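Local coordinates for protein binding component of ABC transporter (Wolinella succinogenes, PDB 3K4U) that binds lysine and is probably the extracellular solute-binding component that delivers it to an ABC transporter, at residues T51-L56 with S70-S75; G59-K64 with L80-V85. All coordinates share one frame; numbering follows the deposited sequence.

Contacts 1 and 2 lie one behind the other on the same side of the lysine site, their centres 10 Å apart. The helix 56-61 serves both: it enters contact 1 at Leu56 and reaches contact 2 with Leu60 and Val61. Likewise, the short helix 76-79 connects 70-75 to 80-85. Contact 1 is first shell, holding Trp53, Gly71, Met72 and Thr73 of the pocket, whereas the side chain of Val82 in contact 2 stays about 11 Å from the ligand. Phe84 bridges the two, with its CE1 3.3 Å from CE of Met72 and its CD2 3.5 Å from CG2 of Ile74.

Contact 1: T51-L56 with S70-S75; sequences TSWDGL and SGMTIS. With LYS (lysine), chain K.
Leu56 and Ser70 mark the closest approach of the two backbones, 8.8 Å between CA atoms, so two loops face each other without a backbone hydrogen bond and side chains fill the interval. The 51-56 loop turns into its helix through a bond from Leu56 N to Trp53 O. Across from it, Gly71 has a positive phi of 63°, which a residue lacking CB adopts easily. The indole of Trp53 spans the gap: with CG anti to the backbone N (chi1 -179°), the ring extends toward 70-75. Ser70 O lies in the ring plane at its edge, 3.8 Å from Trp53 CZ3, while CH2 meets CB of Met72, present as selenomethionine, at 4.0 Å. Leu56 CD1 also packs 3.8 Å from Ser70 OG, a hydroxyl satisfied by Glu12 N. CD of the bound lysine lies over one indole face, 3.3 Å above the plane and offset toward the rim. The ligand's backbone end belongs to 70-75: its N donates to Gly71 O (3.2 Å) and Thr73 OG1 (3.1 Å), and Thr73 N-H points almost straight at its O, at 164°. Replacing Trp53 by an alanine is likely to leave CD of the lysine without its flat support and to open a gap beside Ser70 and Met72. Glu12, Arg78, Ser125 and Asp163 add further hydrogen bonds to the ligand. The loops follow strands 45-50 and 67-68, which flank strand 6-11 in a parallel sheet; Met72 also bonds to Gly192 of strand 189-195, and Ser75 N-caps helix 76-79.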
loop_
_atom_site.group_PDB
_atom_site.type_symbol
_atom_site.label_atom_id
_atom_site.label_comp_id
_atom_site.label_asym_id
_atom_site.label_seq_id
_atom_site.Cartn_x
_atom_site.Cartn_y
_atom_site.Cartn_z
ATOM N N THR E 51 43.515 10.769 -4.918
ATOM C CA THR E 51 44.122 10.707 -3.582
ATOM C C THR E 51 44.284 9.248 -3.327
ATOM O O THR E 51 43.558 8.480 -3.894
ATOM C CB THR E 51 43.167 11.321 -2.536
ATOM O OG1 THR E 51 42.684 12.586 -3.033
ATOM C CG2 THR E 51 43.842 11.515 -1.127
ATOM N N SER E 52 45.264 8.844 -2.538
ATOM C CA SER E 52 45.393 7.437 -2.201
ATOM C C SER E 52 44.401 7.236 -1.076
ATOM O O SER E 52 43.959 8.222 -0.486
ATOM C CB SER E 52 46.819 7.064 -1.778
ATOM O OG SER E 52 47.120 7.662 -0.542
ATOM N N TRP E 53 44.068 5.979 -0.784
ATOM C CA TRP E 53 42.873 5.657 -0.014
ATOM C C TRP E 53 42.941 6.133 1.445
ATOM O O TRP E 53 41.953 6.655 1.998
ATOM C CB TRP E 53 42.556 4.152 -0.086
ATOM C CG TRP E 53 41.350 3.844 0.655
ATOM C CD1 TRP E 53 41.267 3.396 1.942
ATOM C CD2 TRP E 53 40.006 4.036 0.203
ATOM N NE1 TRP E 53 39.948 3.282 2.310
ATOM C CE2 TRP E 53 39.155 3.661 1.262
ATOM C CE3 TRP E 53 39.440 4.477 -1.002
ATOM C CZ2 TRP E 53 37.764 3.719 1.163
ATOM C CZ3 TRP E 53 38.050 4.551 -1.102
ATOM C CH2 TRP E 53 37.225 4.159 -0.023
ATOM N N ASP E 54 44.102 5.975 2.062
ATOM C CA ASP E 54 44.246 6.283 3.467
ATOM C C ASP E 54 44.309 7.778 3.693
ATOM O O ASP E 54 44.468 8.234 4.837
ATOM C CB ASP E 54 45.479 5.583 4.037
ATOM C CG ASP E 54 46.800 6.026 3.375
ATOM O OD1 ASP E 54 47.809 6.087 4.118
ATOM O OD2 ASP E 54 46.865 6.297 2.143
ATOM N N GLY E 55 44.187 8.540 2.594
ATOM C CA GLY E 55 44.311 10.004 2.607
ATOM C C GLY E 55 43.022 10.689 2.176
ATOM O O GLY E 55 42.907 11.893 2.205
ATOM N N LEU E 56 42.022 9.928 1.790
ATOM C CA LEU E 56 40.699 10.519 1.482
ATOM C C LEU E 56 40.038 11.220 2.658
ATOM O O LEU E 56 39.703 12.397 2.563
ATOM C CB LEU E 56 39.752 9.480 0.927
ATOM C CG LEU E 56 40.034 9.034 -0.501
ATOM C CD1 LEU E 56 39.084 7.893 -0.825
ATOM C CD2 LEU E 56 39.831 10.131 -1.516
ATOM N N SER E 70 33.944 8.106 -3.931
ATOM C CA SER E 70 34.929 7.078 -4.187
ATOM C C SER E 70 34.374 5.712 -3.859
ATOM O O SER E 70 35.115 4.810 -3.538
ATOM C CB SER E 70 36.163 7.336 -3.335
ATOM O OG SER E 70 37.326 6.936 -4.043
ATOM N N GLY E 71 33.057 5.570 -3.899
ATOM C CA GLY E 71 32.438 4.268 -3.642
ATOM C C GLY E 71 32.727 3.798 -2.244
ATOM O O GLY E 71 33.060 2.670 -2.031
HETATM N N MSE E 72 32.601 4.689 -1.292
HETATM C CA MSE E 72 33.040 4.435 0.043
HETATM C C MSE E 72 31.896 3.944 0.900
HETATM O O MSE E 72 30.773 4.464 0.827
HETATM C CB MSE E 72 33.638 5.710 0.633
HETATM C CG MSE E 72 33.849 5.634 2.120
HETATM SE SE MSE E 72 34.825 7.186 2.754
HETATM C CE MSE E 72 33.471 8.465 2.185
ATOM N N THR E 73 32.197 2.925 1.701
ATOM C CA THR E 73 31.229 2.247 2.556
ATOM C C THR E 73 30.883 3.189 3.698
ATOM O O THR E 73 31.757 3.860 4.225
ATOM C CB THR E 73 31.856 0.947 3.097
ATOM O OG1 THR E 73 31.939 -0.005 2.027
ATOM C CG2 THR E 73 31.062 0.332 4.275
ATOM N N ILE E 74 29.605 3.288 4.030
ATOM C CA ILE E 74 29.220 4.009 5.238
ATOM C C ILE E 74 29.424 3.057 6.395
ATOM O O ILE E 74 28.804 1.989 6.442
ATOM C CB ILE E 74 27.778 4.471 5.166
ATOM C CG1 ILE E 74 27.571 5.164 3.828
ATOM C CG2 ILE E 74 27.453 5.399 6.317
ATOM C CD1 ILE E 74 26.302 5.905 3.712
ATOM N N SER E 75 30.347 3.396 7.279
ATOM C CA SER E 75 30.682 2.534 8.400
ATOM C C SER E 75 30.585 3.371 9.691
ATOM O O SER E 75 30.774 4.547 9.647
ATOM C CB SER E 75 32.064 1.891 8.190
ATOM O OG SER E 75 33.141 2.734 8.572
HETATM N N LYS K . 33.774 -0.027 -0.450
HETATM C CA LYS K . 35.219 -0.079 -0.355
HETATM C C LYS K . 35.616 0.603 0.934
HETATM O O LYS K . 34.931 1.529 1.362
HETATM C CB LYS K . 35.857 0.662 -1.540
HETATM C CG LYS K . 37.281 0.265 -1.848
HETATM C CD LYS K . 38.051 1.436 -2.347
HETATM C CE LYS K . 39.374 1.036 -3.008
HETATM N NZ LYS K . 39.980 2.148 -3.787
HETATM O OXT LYS K . 36.614 0.258 1.564
#

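Contact 2: G59-K64 with L80-V85; sequences GLVTEK and LRVNFV
Leu60 and Val82 meet at a slant, joining helix 56-61 to the segment that leads into strand 83-84 within the periplasmic-binding-protein fold of solute-binding protein family 3. The backbones stay well apart, 7.5 Å between the CA atoms of Val61 and Val82 where they come nearest, and branched apolar side chains make the junction. In Leu60, CG lies anti to the backbone N (chi1 -176°), and chi2 of 60° then turns CD2 toward Val82. Val82 answers with one methyl, CG1, which lies opposite its carbonyl carbon and 3.4 Å from Leu60 CD2; the same methyl also faces Val61 CG2, at 4.3 Å. Leucine suits the deeper place because it is long enough to cross from the helix, whereas Val61, on the exposed flank, needs only a short branched side chain to approach the same methyl of the buried Val82. Ala194 of strand 189-195 packs against both Leu60 and Val82, and that strand also pairs with 83-84 through a backbone bond of Asn83 with Ile195. Asn83 looks to the assembly as well, its ND2 hydrogen-bonded to Asp201 of a second subunit. The helix closes in a Schellman motif at Glu63, whose phi is positive (75°). On the outer, solvent-exposed side, the contact finishes with a methyl against the backbone: Val61 CG2 lies 4.4 Å from Arg81 O.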
loop_
_atom_site.group_PDB
_atom_site.type_symbol
_atom_site.label_atom_id
_atom_site.label_comp_id
_atom_site.label_asym_id
_atom_site.label_seq_id
_atom_site.Cartn_x
_atom_site.Cartn_y
_atom_site.Cartn_z
ATOM N N GLY E 59 42.142 14.181 3.939
ATOM C CA GLY E 59 42.070 15.209 2.945
ATOM C C GLY E 59 40.766 15.971 3.015
ATOM O O GLY E 59 40.727 17.185 2.787
ATOM N N LEU E 60 39.681 15.263 3.298
ATOM C CA LEU E 60 38.391 15.899 3.469
ATOM C C LEU E 60 38.380 16.739 4.736
ATOM O O LEU E 60 37.894 17.873 4.729
ATOM C CB LEU E 60 37.291 14.846 3.516
ATOM C CG LEU E 60 35.827 15.294 3.606
ATOM C CD1 LEU E 60 35.419 16.142 2.418
ATOM C CD2 LEU E 60 35.044 14.035 3.632
ATOM N N VAL E 61 38.901 16.198 5.828
ATOM C CA VAL E 61 38.887 16.949 7.075
ATOM C C VAL E 61 39.779 18.184 6.958
ATOM O O VAL E 61 39.465 19.241 7.478
ATOM C CB VAL E 61 39.336 16.087 8.250
ATOM C CG1 VAL E 61 39.260 16.869 9.543
ATOM C CG2 VAL E 61 38.459 14.897 8.360
ATOM N N THR E 62 40.888 18.017 6.249
ATOM C CA THR E 62 41.936 19.018 6.056
ATOM C C THR E 62 41.566 20.074 5.014
ATOM O O THR E 62 42.246 21.063 4.855
ATOM C CB THR E 62 43.236 18.275 5.719
ATOM O OG1 THR E 62 43.879 17.930 6.947
ATOM C CG2 THR E 62 44.180 19.090 4.885
ATOM N N GLU E 63 40.448 19.868 4.342
ATOM C CA GLU E 63 39.908 20.808 3.361
ATOM C C GLU E 63 40.657 20.831 2.019
ATOM O O GLU E 63 40.423 21.713 1.182
ATOM C CB GLU E 63 39.683 22.215 3.951
ATOM C CG GLU E 63 38.363 22.357 4.732
ATOM C CD GLU E 63 38.251 23.665 5.551
ATOM O OE1 GLU E 63 37.180 24.320 5.488
ATOM O OE2 GLU E 63 39.218 24.037 6.271
ATOM N N LYS E 64 41.518 19.835 1.803
ATOM C CA LYS E 64 42.004 19.517 0.455
ATOM C C LYS E 64 40.858 19.324 -0.561
ATOM O O LYS E 64 41.057 19.588 -1.742
ATOM C CB LYS E 64 42.866 18.258 0.475
ATOM C CG LYS E 64 44.315 18.443 0.972
ATOM C CD LYS E 64 44.727 17.192 1.742
ATOM C CE LYS E 64 46.208 17.076 1.972
ATOM N NZ LYS E 64 46.777 18.358 2.421
ATOM N N LEU E 80 32.129 8.344 12.359
ATOM C CA LEU E 80 32.580 9.110 13.505
ATOM C C LEU E 80 33.385 10.365 13.106
ATOM O O LEU E 80 33.443 11.349 13.864
ATOM C CB LEU E 80 33.402 8.207 14.433
ATOM C CG LEU E 80 32.615 7.350 15.451
ATOM C CD1 LEU E 80 33.543 6.368 16.191
ATOM C CD2 LEU E 80 31.811 8.176 16.484
ATOM N N ARG E 81 33.977 10.336 11.909
ATOM C CA ARG E 81 34.988 11.315 11.518
ATOM C C ARG E 81 34.545 12.257 10.411
ATOM O O ARG E 81 34.879 13.455 10.451
ATOM C CB ARG E 81 36.300 10.628 11.161
ATOM C CG ARG E 81 36.857 9.796 12.294
ATOM C CD ARG E 81 38.330 9.487 12.112
ATOM N NE ARG E 81 38.587 8.450 11.114
ATOM C CZ ARG E 81 39.575 8.494 10.214
ATOM N NH1 ARG E 81 40.400 9.541 10.151
ATOM N NH2 ARG E 81 39.719 7.484 9.354
ATOM N N VAL E 82 33.805 11.714 9.439
ATOM C CA VAL E 82 33.067 12.504 8.457
ATOM C C VAL E 82 31.565 12.200 8.533
ATOM O O VAL E 82 31.192 11.227 9.207
ATOM C CB VAL E 82 33.592 12.245 7.014
ATOM C CG1 VAL E 82 34.971 12.864 6.842
ATOM C CG2 VAL E 82 33.625 10.762 6.651
ATOM N N ASN E 83 30.720 12.987 7.840
ATOM C CA ASN E 83 29.280 12.721 7.720
ATOM C C ASN E 83 29.026 12.121 6.359
ATOM O O ASN E 83 29.725 12.453 5.383
ATOM C CB ASN E 83 28.420 13.976 7.754
ATOM C CG ASN E 83 28.285 14.590 9.119
ATOM O OD1 ASN E 83 28.343 13.922 10.151
ATOM N ND2 ASN E 83 28.066 15.881 9.135
ATOM N N PHE E 84 28.003 11.266 6.280
ATOM C CA PHE E 84 27.642 10.637 5.042
ATOM C C PHE E 84 26.282 11.056 4.549
ATOM O O PHE E 84 25.425 11.430 5.328
ATOM C CB PHE E 84 27.614 9.164 5.232
ATOM C CG PHE E 84 28.943 8.529 5.149
ATOM C CD1 PHE E 84 29.507 8.280 3.909
ATOM C CD2 PHE E 84 29.616 8.149 6.285
ATOM C CE1 PHE E 84 30.712 7.680 3.809
ATOM C CE2 PHE E 84 30.835 7.532 6.182
ATOM C CZ PHE E 84 31.386 7.314 4.940
ATOM N N VAL E 85 26.118 11.017 3.235
ATOM C CA VAL E 85 24.889 11.328 2.562
ATOM C C VAL E 85 24.099 10.023 2.397
ATOM O O VAL E 85 24.703 8.970 2.300
ATOM C CB VAL E 85 25.229 11.944 1.193
ATOM C CG1 VAL E 85 24.080 11.833 0.219
ATOM C CG2 VAL E 85 25.584 13.395 1.383
#